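Local coordinates for protein Hpy188I (Helicobacter pylori, PDB 3OQG) that cuts DNA as a metal-dependent restriction endonuclease of the GIY-YIG nuclease family, acting on a short pseudopalindromic recognition sequence, at residues A[49-54]-A[124-129]; A[69-74]-A[89-94]; A[100-105]-A[117-122]. One frame throughout, in Å; residues are numbered along the deposited sequence. Where two conformers were deposited one is given.

Contact 1. Residues A[49-54]-A[124-129]; sequences PNNSLE and KINKIV
Pro49 and Asn126 set the geometry here: the proline ring sits at the end of a strand and turns toward the turn that follows a helix, where the two backbones come nearest, with Pro49 CA 5.9 Å from Asn126 CA. Pro49 CG and CD both lie 3.3 Å from Lys127 O, while CB faces the side-chain carbonyl of Asn126, 3.6 Å from OD1. Asn126 is the first residue past the helix and has left helical angles for positive phi (59°). Its CG stands anti to the backbone N (chi1 -160°), which swings the amide over to the other segment. There OD1 meets the amide of Asn51, the two amide planes crossing almost perpendicularly, 89° apart. The bond from Asn51 ND2 to Asn126 OD1 is 3.3 Å long, strongly bent and weak; the stronger partner of this ND2 is Leu123 O, near the end of the same helix. Asn51 also opens a type I turn running to Glu54. Just ahead of it Asn50 OD1 accepts from Leu53 N at 3.3 Å, an Asx motif, the donor standing above the carbonyl plane. All this is small and lies at the surface. It joins the end of strand 42-50 to the link between helix 113-125 and strand 129-134, which then pairs with strand 42-50 through Val129 and Leu47.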
loop_
_atom_site.group_PDB
_atom_site.type_symbol
_atom_site.label_atom_id
_atom_site.label_comp_id
_atom_site.label_asym_id
_atom_site.label_seq_id
_atom_site.Cartn_x
_atom_site.Cartn_y
_atom_site.Cartn_z
ATOM N N PRO A 49 3.624 -21.704 -10.807
ATOM C CA PRO A 49 4.922 -21.547 -10.160
ATOM C C PRO A 49 6.045 -21.974 -11.056
ATOM O O PRO A 49 5.953 -23.017 -11.736
ATOM C CB PRO A 49 4.837 -22.498 -8.953
ATOM C CG PRO A 49 3.423 -22.621 -8.711
ATOM C CD PRO A 49 2.781 -22.645 -10.042
ATOM N N ASN A 50 7.080 -21.142 -11.078
ATOM C CA ASN A 50 8.307 -21.448 -11.748
ATOM C C ASN A 50 9.451 -21.335 -10.730
ATOM O O ASN A 50 10.031 -20.266 -10.536
ATOM C CB ASN A 50 8.503 -20.524 -12.940
ATOM C CG ASN A 50 9.699 -20.925 -13.787
ATOM O OD1 ASN A 50 10.666 -21.535 -13.280
ATOM N ND2 ASN A 50 9.677 -20.535 -15.051
ATOM N N ASN A 51 9.732 -22.443 -10.053
ATOM C CA ASN A 51 10.734 -22.454 -8.981
ATOM C C ASN A 51 12.128 -22.069 -9.432
ATOM O O ASN A 51 12.828 -21.313 -8.738
ATOM C CB ASN A 51 10.730 -23.800 -8.243
ATOM C CG ASN A 51 9.801 -23.787 -7.061
ATOM O OD1 ASN A 51 10.162 -23.259 -6.001
ATOM N ND2 ASN A 51 8.582 -24.319 -7.236
ATOM N N SER A 52 12.566 -22.552 -10.592
ATOM C CA SER A 52 13.907 -22.228 -11.051
ATOM C C SER A 52 14.089 -20.723 -11.188
ATOM O O SER A 52 15.160 -20.196 -10.873
ATOM C CB SER A 52 14.219 -22.901 -12.382
ATOM O OG SER A 52 15.550 -22.592 -12.770
ATOM N N LEU A 53 13.048 -20.031 -11.633
ATOM C CA LEU A 53 13.134 -18.585 -11.825
ATOM C C LEU A 53 12.556 -17.777 -10.652
ATOM O O LEU A 53 12.526 -16.551 -10.704
ATOM C CB LEU A 53 12.447 -18.193 -13.130
ATOM C CG LEU A 53 13.105 -18.787 -14.391
ATOM C CD1 LEU A 53 12.581 -18.035 -15.564
ATOM C CD2 LEU A 53 14.633 -18.759 -14.370
ATOM N N GLU A 54 12.118 -18.477 -9.609
ATOM C CA GLU A 54 11.588 -17.872 -8.366
ATOM C C GLU A 54 10.505 -16.852 -8.672
ATOM O O GLU A 54 10.551 -15.706 -8.222
ATOM C CB GLU A 54 12.693 -17.248 -7.511
ATOM C CG GLU A 54 12.249 -16.970 -6.066
ATOM C CD GLU A 54 13.351 -16.412 -5.206
ATOM O OE1 GLU A 54 14.443 -16.069 -5.742
ATOM O OE2 GLU A 54 13.133 -16.335 -3.983
ATOM N N LYS A 124 6.614 -23.169 -2.981
ATOM C CA LYS A 124 6.849 -24.389 -2.196
ATOM C C LYS A 124 5.733 -25.406 -2.362
ATOM O O LYS A 124 5.993 -26.611 -2.516
ATOM C CB LYS A 124 7.052 -24.038 -0.724
ATOM C CG LYS A 124 7.412 -25.176 0.197
ATOM C CD LYS A 124 8.780 -25.808 -0.092
ATOM C CE LYS A 124 9.070 -26.983 0.861
ATOM N NZ LYS A 124 8.155 -28.161 0.621
ATOM N N ILE A 125 4.490 -24.928 -2.330
ATOM C CA ILE A 125 3.324 -25.789 -2.544
ATOM C C ILE A 125 3.384 -26.331 -3.974
ATOM O O ILE A 125 3.071 -27.501 -4.241
ATOM C CB ILE A 125 2.035 -25.004 -2.316
ATOM C CG1 ILE A 125 1.876 -24.638 -0.821
ATOM C CG2 ILE A 125 0.815 -25.775 -2.860
ATOM C CD1 ILE A 125 0.764 -23.624 -0.579
ATOM N N ASN A 126 3.833 -25.463 -4.877
ATOM C CA ASN A 126 4.168 -25.842 -6.253
ATOM C C ASN A 126 2.980 -26.445 -6.998
ATOM O O ASN A 126 3.106 -27.432 -7.762
ATOM C CB ASN A 126 5.387 -26.755 -6.263
ATOM C CG ASN A 126 6.078 -26.810 -7.614
ATOM O OD1 ASN A 126 5.982 -25.883 -8.434
ATOM N ND2 ASN A 126 6.815 -27.896 -7.841
ATOM N N LYS A 127 1.827 -25.798 -6.814
ATOM C CA LYS A 127 0.636 -26.108 -7.581
ATOM C C LYS A 127 0.172 -24.894 -8.373
ATOM O O LYS A 127 0.429 -23.743 -8.000
ATOM C CB LYS A 127 -0.509 -26.549 -6.661
ATOM C CG LYS A 127 -0.219 -27.754 -5.781
ATOM C CD LYS A 127 0.006 -29.016 -6.579
ATOM C CE LYS A 127 0.378 -30.202 -5.690
ATOM N NZ LYS A 127 0.463 -31.462 -6.501
ATOM N N ILE A 128 -0.519 -25.159 -9.476
ATOM C CA ILE A 128 -1.122 -24.083 -10.259
ATOM C C ILE A 128 -2.247 -23.478 -9.403
ATOM O O ILE A 128 -2.978 -24.202 -8.694
ATOM C CB ILE A 128 -1.603 -24.591 -11.625
ATOM C CG1 ILE A 128 -0.382 -24.933 -12.508
ATOM C CG2 ILE A 128 -2.430 -23.559 -12.287
ATOM C CD1 ILE A 128 -0.716 -25.763 -13.729
ATOM N N VAL A 129 -2.324 -22.150 -9.405
ATOM C CA VAL A 129 -3.293 -21.420 -8.613
ATOM C C VAL A 129 -4.364 -20.856 -9.519
ATOM O O VAL A 129 -4.055 -20.168 -10.490
ATOM C CB VAL A 129 -2.615 -20.234 -7.880
ATOM C CG1 VAL A 129 -3.591 -19.494 -7.030
ATOM C CG2 VAL A 129 -1.418 -20.712 -7.088
#

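Contact 2. Residues A[69-74]-A[89-94]. With nucleotides of chain C.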
loop_
_atom_site.group_PDB
_atom_site.type_symbol
_atom_site.label_atom_id
_atom_site.label_comp_id
_atom_site.label_asym_id
_atom_site.label_seq_id
_atom_site.Cartn_x
_atom_site.Cartn_y
_atom_site.Cartn_z
ATOM N N GLU A 69 -8.711 -2.754 -14.532
ATOM C CA GLU A 69 -8.135 -2.264 -13.264
ATOM C C GLU A 69 -9.182 -2.211 -12.161
ATOM O O GLU A 69 -10.301 -1.781 -12.409
ATOM C CB GLU A 69 -7.613 -0.846 -13.484
ATOM C CG GLU A 69 -6.562 -0.735 -14.544
ATOM C CD GLU A 69 -6.003 0.659 -14.665
ATOM O OE1 GLU A 69 -6.794 1.605 -14.882
ATOM O OE2 GLU A 69 -4.771 0.802 -14.540
ATOM N N GLY A 70 -8.820 -2.589 -10.934
ATOM C CA GLY A 70 -9.731 -2.498 -9.805
ATOM C C GLY A 70 -10.532 -3.769 -9.639
ATOM O O GLY A 70 -11.619 -3.923 -10.220
ATOM N N LEU A 71 -9.984 -4.703 -8.871
ATOM C CA LEU A 71 -10.612 -6.006 -8.677
ATOM C C LEU A 71 -10.404 -6.516 -7.252
ATOM O O LEU A 71 -9.444 -6.144 -6.567
ATOM C CB LEU A 71 -10.057 -7.048 -9.659
ATOM C CG LEU A 71 -8.595 -7.506 -9.522
ATOM C CD1 LEU A 71 -8.380 -8.906 -10.187
ATOM C CD2 LEU A 71 -7.688 -6.455 -10.138
ATOM N N VAL A 72 -11.320 -7.374 -6.827
ATOM C CA VAL A 72 -11.089 -8.279 -5.731
ATOM C C VAL A 72 -10.767 -9.636 -6.352
ATOM O O VAL A 72 -11.394 -10.052 -7.338
ATOM C CB VAL A 72 -12.302 -8.379 -4.782
ATOM C CG1 VAL A 72 -11.985 -9.318 -3.613
ATOM C CG2 VAL A 72 -12.709 -7.001 -4.281
ATOM N N TYR A 73 -9.742 -10.301 -5.818
ATOM C CA TYR A 73 -9.366 -11.630 -6.298
ATOM C C TYR A 73 -9.308 -12.661 -5.190
ATOM O O TYR A 73 -9.136 -12.326 -4.003
ATOM C CB TYR A 73 -8.039 -11.589 -7.055
ATOM C CG TYR A 73 -6.873 -11.104 -6.235
ATOM C CD1 TYR A 73 -6.482 -9.783 -6.275
ATOM C CD2 TYR A 73 -6.145 -11.988 -5.433
ATOM C CE1 TYR A 73 -5.387 -9.326 -5.512
ATOM C CE2 TYR A 73 -5.053 -11.574 -4.710
ATOM C CZ TYR A 73 -4.682 -10.249 -4.732
ATOM O OH TYR A 73 -3.621 -9.825 -3.987
ATOM N N VAL A 74 -9.479 -13.923 -5.587
ATOM C CA VAL A 74 -9.381 -15.067 -4.695
ATOM C C VAL A 74 -8.422 -16.047 -5.339
ATOM O O VAL A 74 -8.604 -16.402 -6.499
ATOM C CB VAL A 74 -10.759 -15.757 -4.469
ATOM C CG1 VAL A 74 -10.655 -16.874 -3.378
ATOM C CG2 VAL A 74 -11.834 -14.698 -4.091
ATOM N N THR A 89 -4.801 -2.012 -9.749
ATOM C CA THR A 89 -4.147 -2.242 -11.042
ATOM C C THR A 89 -4.752 -3.499 -11.686
ATOM O O THR A 89 -5.594 -4.163 -11.072
ATOM C CB THR A 89 -2.595 -2.390 -10.858
ATOM O OG1 THR A 89 -2.294 -3.654 -10.262
ATOM C CG2 THR A 89 -2.035 -1.241 -9.998
ATOM N N PRO A 90 -4.335 -3.843 -12.925
ATOM C CA PRO A 90 -4.710 -5.161 -13.461
ATOM C C PRO A 90 -4.034 -6.306 -12.719
ATOM O O PRO A 90 -3.033 -6.094 -12.040
ATOM C CB PRO A 90 -4.208 -5.109 -14.924
ATOM C CG PRO A 90 -4.009 -3.670 -15.212
ATOM C CD PRO A 90 -3.544 -3.084 -13.904
ATOM N N ILE A 91 -4.585 -7.517 -12.826
ATOM C CA ILE A 91 -3.991 -8.682 -12.169
ATOM C C ILE A 91 -2.508 -8.861 -12.505
ATOM O O ILE A 91 -1.715 -9.340 -11.675
ATOM C CB ILE A 91 -4.791 -9.984 -12.488
ATOM C CG1 ILE A 91 -4.357 -11.121 -11.561
ATOM C CG2 ILE A 91 -4.777 -10.317 -14.018
ATOM C CD1 ILE A 91 -4.578 -10.844 -10.047
ATOM N N THR A 92 -2.133 -8.512 -13.728
ATOM C CA THR A 92 -0.777 -8.736 -14.191
ATOM C C THR A 92 0.221 -7.954 -13.329
ATOM O O THR A 92 1.260 -8.482 -12.954
ATOM C CB THR A 92 -0.620 -8.356 -15.681
ATOM O OG1 THR A 92 -1.086 -7.018 -15.900
ATOM C CG2 THR A 92 -1.419 -9.322 -16.545
ATOM N N LYS A 93 -0.103 -6.698 -13.034
ATOM C CA LYS A 93 0.744 -5.866 -12.172
ATOM C C LYS A 93 0.771 -6.385 -10.723
ATOM O O LYS A 93 1.823 -6.370 -10.050
ATOM C CB LYS A 93 0.314 -4.396 -12.243
ATOM C CG LYS A 93 0.627 -3.732 -13.586
ATOM C CD LYS A 93 0.447 -2.236 -13.448
ATOM C CE LYS A 93 0.471 -1.527 -14.754
ATOM N NZ LYS A 93 0.253 -0.062 -14.516
ATOM N N ARG A 94 -0.374 -6.843 -10.223
ATOM C CA ARG A 94 -0.406 -7.404 -8.881
ATOM C C ARG A 94 0.469 -8.652 -8.800
ATOM O O ARG A 94 1.154 -8.865 -7.808
ATOM C CB ARG A 94 -1.836 -7.710 -8.403
ATOM C CG ARG A 94 -1.904 -8.261 -6.960
ATOM C CD ARG A 94 -1.397 -7.229 -5.937
ATOM N NE ARG A 94 -1.262 -7.687 -4.550
ATOM C CZ ARG A 94 -0.136 -8.146 -4.002
ATOM N NH1 ARG A 94 0.953 -8.270 -4.710
ATOM N NH2 ARG A 94 -0.104 -8.452 -2.706
ATOM P P DG C 6 -3.175 -7.396 -0.690
ATOM O OP1 DG C 6 -4.565 -7.732 -1.065
ATOM O OP2 DG C 6 -2.118 -8.438 -0.739
ATOM O "O5'" DG C 6 -2.715 -6.143 -1.556
ATOM C "C5'" DG C 6 -3.211 -4.848 -1.227
ATOM C "C4'" DG C 6 -2.341 -3.774 -1.832
ATOM O "O4'" DG C 6 -1.009 -3.802 -1.264
ATOM C "C3'" DG C 6 -2.159 -3.883 -3.347
ATOM O "O3'" DG C 6 -2.424 -2.612 -3.936
ATOM C "C2'" DG C 6 -0.695 -4.244 -3.510
ATOM C "C1'" DG C 6 -0.106 -3.528 -2.316
ATOM N N9 DG C 6 1.232 -3.962 -1.925
ATOM C C8 DG C 6 1.638 -5.211 -1.511
ATOM N N7 DG C 6 2.926 -5.286 -1.300
ATOM C C5 DG C 6 3.396 -4.005 -1.573
ATOM C C6 DG C 6 4.716 -3.476 -1.540
ATOM O O6 DG C 6 5.778 -4.056 -1.261
ATOM N N1 DG C 6 4.731 -2.124 -1.893
ATOM C C2 DG C 6 3.626 -1.388 -2.244
ATOM N N2 DG C 6 3.837 -0.102 -2.574
ATOM N N3 DG C 6 2.400 -1.870 -2.280
ATOM C C4 DG C 6 2.360 -3.175 -1.941
HETATM O O HOH W 1 -2.374 0.113 -13.699
#
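Apolar contacts fill the buried middle. Leu71 and Tyr73, on the same face of their strand, both hold CG in the crowded position between backbone N and carbonyl carbon (chi1 68° and 60°) and reach the CD1 tip of Ile91, Leu71 CD1 at 4.3 Å and Tyr73 CD1 at 4.4 Å. Glu69 CG runs alongside the Pro90 ring. Leu71 CD2 instead packs methyl against carbonyl, 3.2 Å from Thr89 O. Polar links lie toward both ends. A water donates to Glu69 OE2 and accepts from Lys93 NZ, bridging opposite charges. At the DNA, Arg94 bends at chi2 and crosses Tyr73 at about a right angle, Arg94 CG 3.9 Å from Tyr73 CE1 and Arg94 NE 3.2 Å from Tyr73 OH. Arg94 NH2 gives a nearly straight bond (2.8 Å, 162°) to OP2 of DG6 of chain C, whose C2' lies over one guanidinium face. Asn115 takes NH1, and Tyr98 bonds the Tyr73 hydroxyl. Tyr73 lies near His86, a calcium ligand, consistent with the edge of the active site; it is probably the tyrosine of the GIY element, and Arg94 the family's helix arginine. The strand enters through a G1 bulge, Gly70 and Leu71 facing Ser87, and helix 91-98 packs across strands 71-77 and 42-50.

Contact 3. Residues A[100-105]-A[117-122]. With nucleotides of chain D.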
loop_
_atom_site.group_PDB
_atom_site.type_symbol
_atom_site.label_atom_id
_atom_site.label_comp_id
_atom_site.label_asym_id
_atom_site.label_seq_id
_atom_site.Cartn_x
_atom_site.Cartn_y
_atom_site.Cartn_z
ATOM N N CYS A 100 7.940 -9.878 -6.516
ATOM C CA CYS A 100 8.944 -9.197 -5.685
ATOM C C CYS A 100 9.260 -9.925 -4.377
ATOM O O CYS A 100 10.191 -9.534 -3.665
ATOM C CB CYS A 100 8.502 -7.778 -5.359
ATOM S SG CYS A 100 8.415 -6.703 -6.808
ATOM N N GLY A 101 8.486 -10.961 -4.058
ATOM C CA GLY A 101 8.662 -11.722 -2.829
ATOM C C GLY A 101 9.853 -12.659 -2.793
ATOM O O GLY A 101 9.782 -13.681 -2.156
ATOM N N LYS A 102 10.937 -12.317 -3.481
ATOM C CA LYS A 102 12.111 -13.178 -3.558
ATOM C C LYS A 102 12.900 -13.184 -2.252
ATOM O O LYS A 102 12.952 -12.192 -1.530
ATOM C CB LYS A 102 13.012 -12.764 -4.741
ATOM C CG LYS A 102 12.369 -12.845 -6.108
ATOM C CD LYS A 102 13.447 -12.692 -7.140
ATOM C CE LYS A 102 12.950 -12.626 -8.519
ATOM N NZ LYS A 102 14.124 -12.617 -9.423
ATOM N N VAL A 103 13.545 -14.315 -1.969
ATOM C CA VAL A 103 14.402 -14.433 -0.798
ATOM C C VAL A 103 15.396 -13.281 -0.676
ATOM O O VAL A 103 15.541 -12.690 0.416
ATOM C CB VAL A 103 15.112 -15.798 -0.782
ATOM C CG1 VAL A 103 16.228 -15.835 0.284
ATOM C CG2 VAL A 103 14.097 -16.935 -0.600
ATOM N N GLU A 104 16.072 -12.954 -1.782
ATOM C CA GLU A 104 17.052 -11.870 -1.797
ATOM C C GLU A 104 16.475 -10.522 -1.351
ATOM O O GLU A 104 17.093 -9.806 -0.562
ATOM C CB GLU A 104 17.693 -11.715 -3.185
ATOM C CG GLU A 104 18.836 -10.693 -3.219
ATOM C CD GLU A 104 19.467 -10.527 -4.585
ATOM O OE1 GLU A 104 19.088 -11.238 -5.542
ATOM O OE2 GLU A 104 20.366 -9.670 -4.699
ATOM N N TYR A 105 15.291 -10.184 -1.858
ATOM C CA TYR A 105 14.682 -8.886 -1.549
ATOM C C TYR A 105 14.163 -8.878 -0.115
ATOM O O TYR A 105 14.245 -7.861 0.537
ATOM C CB TYR A 105 13.583 -8.508 -2.547
ATOM C CG TYR A 105 13.965 -8.715 -4.002
ATOM C CD1 TYR A 105 15.287 -8.714 -4.409
ATOM C CD2 TYR A 105 12.976 -8.923 -4.951
ATOM C CE1 TYR A 105 15.631 -8.949 -5.775
ATOM C CE2 TYR A 105 13.288 -9.156 -6.295
ATOM C CZ TYR A 105 14.601 -9.165 -6.696
ATOM O OH TYR A 105 14.886 -9.409 -8.030
ATOM N N PHE A 117 5.837 -13.878 1.799
ATOM C CA PHE A 117 5.069 -15.015 2.294
ATOM C C PHE A 117 4.276 -15.690 1.153
ATOM O O PHE A 117 4.275 -16.914 1.025
ATOM C CB PHE A 117 4.145 -14.593 3.440
ATOM C CG PHE A 117 3.065 -15.611 3.729
ATOM C CD1 PHE A 117 3.368 -16.786 4.391
ATOM C CD2 PHE A 117 1.779 -15.433 3.233
ATOM C CE1 PHE A 117 2.391 -17.761 4.593
ATOM C CE2 PHE A 117 0.803 -16.405 3.429
ATOM C CZ PHE A 117 1.111 -17.570 4.109
ATOM N N VAL A 118 3.588 -14.904 0.338
ATOM C CA VAL A 118 2.781 -15.478 -0.738
ATOM C C VAL A 118 3.631 -16.126 -1.836
ATOM O O VAL A 118 3.386 -17.277 -2.201
ATOM C CB VAL A 118 1.767 -14.458 -1.312
ATOM C CG1 VAL A 118 1.019 -15.079 -2.516
ATOM C CG2 VAL A 118 0.787 -14.011 -0.244
ATOM N N LEU A 119 4.644 -15.435 -2.355
ATOM C CA LEU A 119 5.429 -16.022 -3.438
ATOM C C LEU A 119 6.098 -17.323 -2.944
ATOM O O LEU A 119 6.048 -18.353 -3.623
ATOM C CB LEU A 119 6.483 -15.051 -3.920
ATOM C CG LEU A 119 7.399 -15.620 -5.008
ATOM C CD1 LEU A 119 6.586 -15.871 -6.255
ATOM C CD2 LEU A 119 8.577 -14.682 -5.312
ATOM N N GLN A 120 6.713 -17.272 -1.768
ATOM C CA GLN A 120 7.483 -18.422 -1.281
ATOM C C GLN A 120 6.550 -19.588 -0.977
ATOM O O GLN A 120 6.892 -20.743 -1.256
ATOM C CB GLN A 120 8.348 -18.084 -0.077
ATOM C CG GLN A 120 9.439 -17.053 -0.360
ATOM C CD GLN A 120 10.319 -17.433 -1.525
ATOM O OE1 GLN A 120 10.735 -18.604 -1.664
ATOM N NE2 GLN A 120 10.631 -16.454 -2.366
ATOM N N SER A 121 5.374 -19.285 -0.433
ATOM C CA SER A 121 4.384 -20.340 -0.139
ATOM C C SER A 121 3.879 -20.985 -1.420
ATOM O O SER A 121 3.811 -22.210 -1.518
ATOM C CB SER A 121 3.206 -19.795 0.675
ATOM O OG SER A 121 3.621 -19.458 1.997
ATOM N N LEU A 122 3.533 -20.168 -2.409
ATOM C CA LEU A 122 3.066 -20.704 -3.689
ATOM C C LEU A 122 4.141 -21.506 -4.426
ATOM O O LEU A 122 3.837 -22.526 -5.044
ATOM C CB LEU A 122 2.500 -19.581 -4.568
ATOM C CG LEU A 122 1.259 -18.846 -4.040
ATOM C CD1 LEU A 122 0.654 -17.901 -5.093
ATOM C CD2 LEU A 122 0.172 -19.729 -3.459
ATOM P P DT D 2 17.829 -8.463 -9.238
ATOM O OP1 DT D 2 19.224 -7.984 -9.394
ATOM O OP2 DT D 2 17.561 -9.750 -8.549
ATOM O "O5'" DT D 2 17.008 -7.317 -8.496
ATOM C "C5'" DT D 2 17.423 -5.954 -8.588
ATOM C "C4'" DT D 2 16.370 -5.038 -8.010
ATOM O "O4'" DT D 2 15.111 -5.218 -8.677
ATOM C "C3'" DT D 2 16.064 -5.184 -6.517
ATOM O "O3'" DT D 2 16.730 -4.113 -5.830
ATOM C "C2'" DT D 2 14.543 -5.063 -6.429
ATOM C "C1'" DT D 2 14.127 -4.667 -7.835
ATOM N N1 DT D 2 12.820 -5.153 -8.303
ATOM C C2 DT D 2 11.789 -4.249 -8.419
ATOM O O2 DT D 2 11.873 -3.082 -8.057
ATOM N N3 DT D 2 10.645 -4.763 -8.975
ATOM C C4 DT D 2 10.428 -6.066 -9.391
ATOM O O4 DT D 2 9.358 -6.372 -9.913
ATOM C C5 DT D 2 11.530 -6.976 -9.174
ATOM C C7 DT D 2 11.359 -8.424 -9.532
ATOM C C6 DT D 2 12.658 -6.480 -8.651
ATOM P P DT D 3 16.412 -3.817 -4.282
ATOM O OP1 DT D 3 17.720 -3.521 -3.650
ATOM O OP2 DT D 3 15.562 -4.896 -3.720
ATOM O "O5'" DT D 3 15.553 -2.480 -4.341
ATOM C "C5'" DT D 3 15.871 -1.475 -5.298
ATOM C "C4'" DT D 3 14.800 -0.408 -5.327
ATOM O "O4'" DT D 3 13.551 -0.957 -5.829
ATOM C "C3'" DT D 3 14.458 0.235 -3.981
ATOM O "O3'" DT D 3 14.098 1.600 -4.219
ATOM C "C2'" DT D 3 13.239 -0.558 -3.545
ATOM C "C1'" DT D 3 12.519 -0.723 -4.878
ATOM N N1 DT D 3 11.575 -1.868 -4.912
ATOM C C2 DT D 3 10.280 -1.643 -5.330
ATOM O O2 DT D 3 9.889 -0.576 -5.767
ATOM N N3 DT D 3 9.451 -2.727 -5.218
ATOM C C4 DT D 3 9.777 -3.988 -4.750
ATOM O O4 DT D 3 8.900 -4.857 -4.657
ATOM C C5 DT D 3 11.166 -4.171 -4.386
ATOM C C7 DT D 3 11.625 -5.514 -3.909
ATOM C C6 DT D 3 11.984 -3.116 -4.489
ATOM O "O5'" DG D 1 15.084 -11.529 -13.865
ATOM C "C5'" DG D 1 16.079 -11.347 -12.863
ATOM C "C4'" DG D 1 16.365 -9.893 -12.561
ATOM O "O4'" DG D 1 15.362 -9.055 -13.199
ATOM C "C3'" DG D 1 16.293 -9.551 -11.069
ATOM O "O3'" DG D 1 17.214 -8.511 -10.719
ATOM C "C2'" DG D 1 14.878 -9.038 -10.926
ATOM C "C1'" DG D 1 14.758 -8.236 -12.204
ATOM N N9 DG D 1 13.374 -7.967 -12.589
ATOM C C8 DG D 1 12.456 -8.854 -13.109
ATOM N N7 DG D 1 11.278 -8.316 -13.307
ATOM C C5 DG D 1 11.429 -6.992 -12.906
ATOM C C6 DG D 1 10.490 -5.914 -12.882
ATOM O O6 DG D 1 9.296 -5.909 -13.223
ATOM N N1 DG D 1 11.070 -4.747 -12.401
ATOM C C2 DG D 1 12.373 -4.621 -11.993
ATOM N N2 DG D 1 12.739 -3.400 -11.564
ATOM N N3 DG D 1 13.253 -5.608 -12.005
ATOM C C4 DG D 1 12.718 -6.759 -12.469
#
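Gly101 is the tight point, its CA only 5.4 Å from Leu119 CA. It has no CB, and the position one would take lies 3.0 Å from Leu119 CB, so the backbones can close up here. Leu119, with CG anti to the backbone N (chi1 177°), lays CD2 against the peptide, 3.5 Å from Gly101 C. Beside it Gln120 folds back at chi2, and NE2 bonds Gly101 O at 2.9 Å, nearly straight (171°), on a carbonyl lone pair and within the amide's own plane. The same NE2 donates to Glu54 OE2, which also accepts from Val103 N, so the amide is fixed by two acceptors. In this GIY-YIG nuclease the loop at Gly101 thus joins helix 113-125 to the start of helix 103-108, with Lys102 at the N-cap. Packing loosens outward at Val103, which is partly exposed and whose side chain crosses that of Gln120 at about a right angle, Val103 CG2 3.9 Å from Gln120 OE1. Tyr105, which does not touch 117-122, serves the DNA: Lys102 CB lies over the rim of one ring face, C2' of DT2 of chain D over the centre of the opposite one, and Tyr105 OH donates to OP2 of that nucleotide at 2.7 Å.

How the contacts relate
Along the chain, contact 1 spans the other two: its segments lie 70 residues apart, and contacts 2 and 3 follow one another between them. Contacts 1 and 3 are neighbours, with centres about 11 Å apart; both use helix 113-125, and Glu54 of 49-54 reaches Val103 and Gln120 of contact 3. Contact 2 stands apart, its centre about 20 Å from that of contact 1 and about 18 Å from that of contact 3, but contacts 1 and 2 reach the same antiparallel sheet, and helix 91-98 leads on to helix 103-108. Contacts 2 and 3 thus bring successive helices to the DNA, while contact 1 ties the end of strand 42-50 to the link after helix 113-125, at the surface.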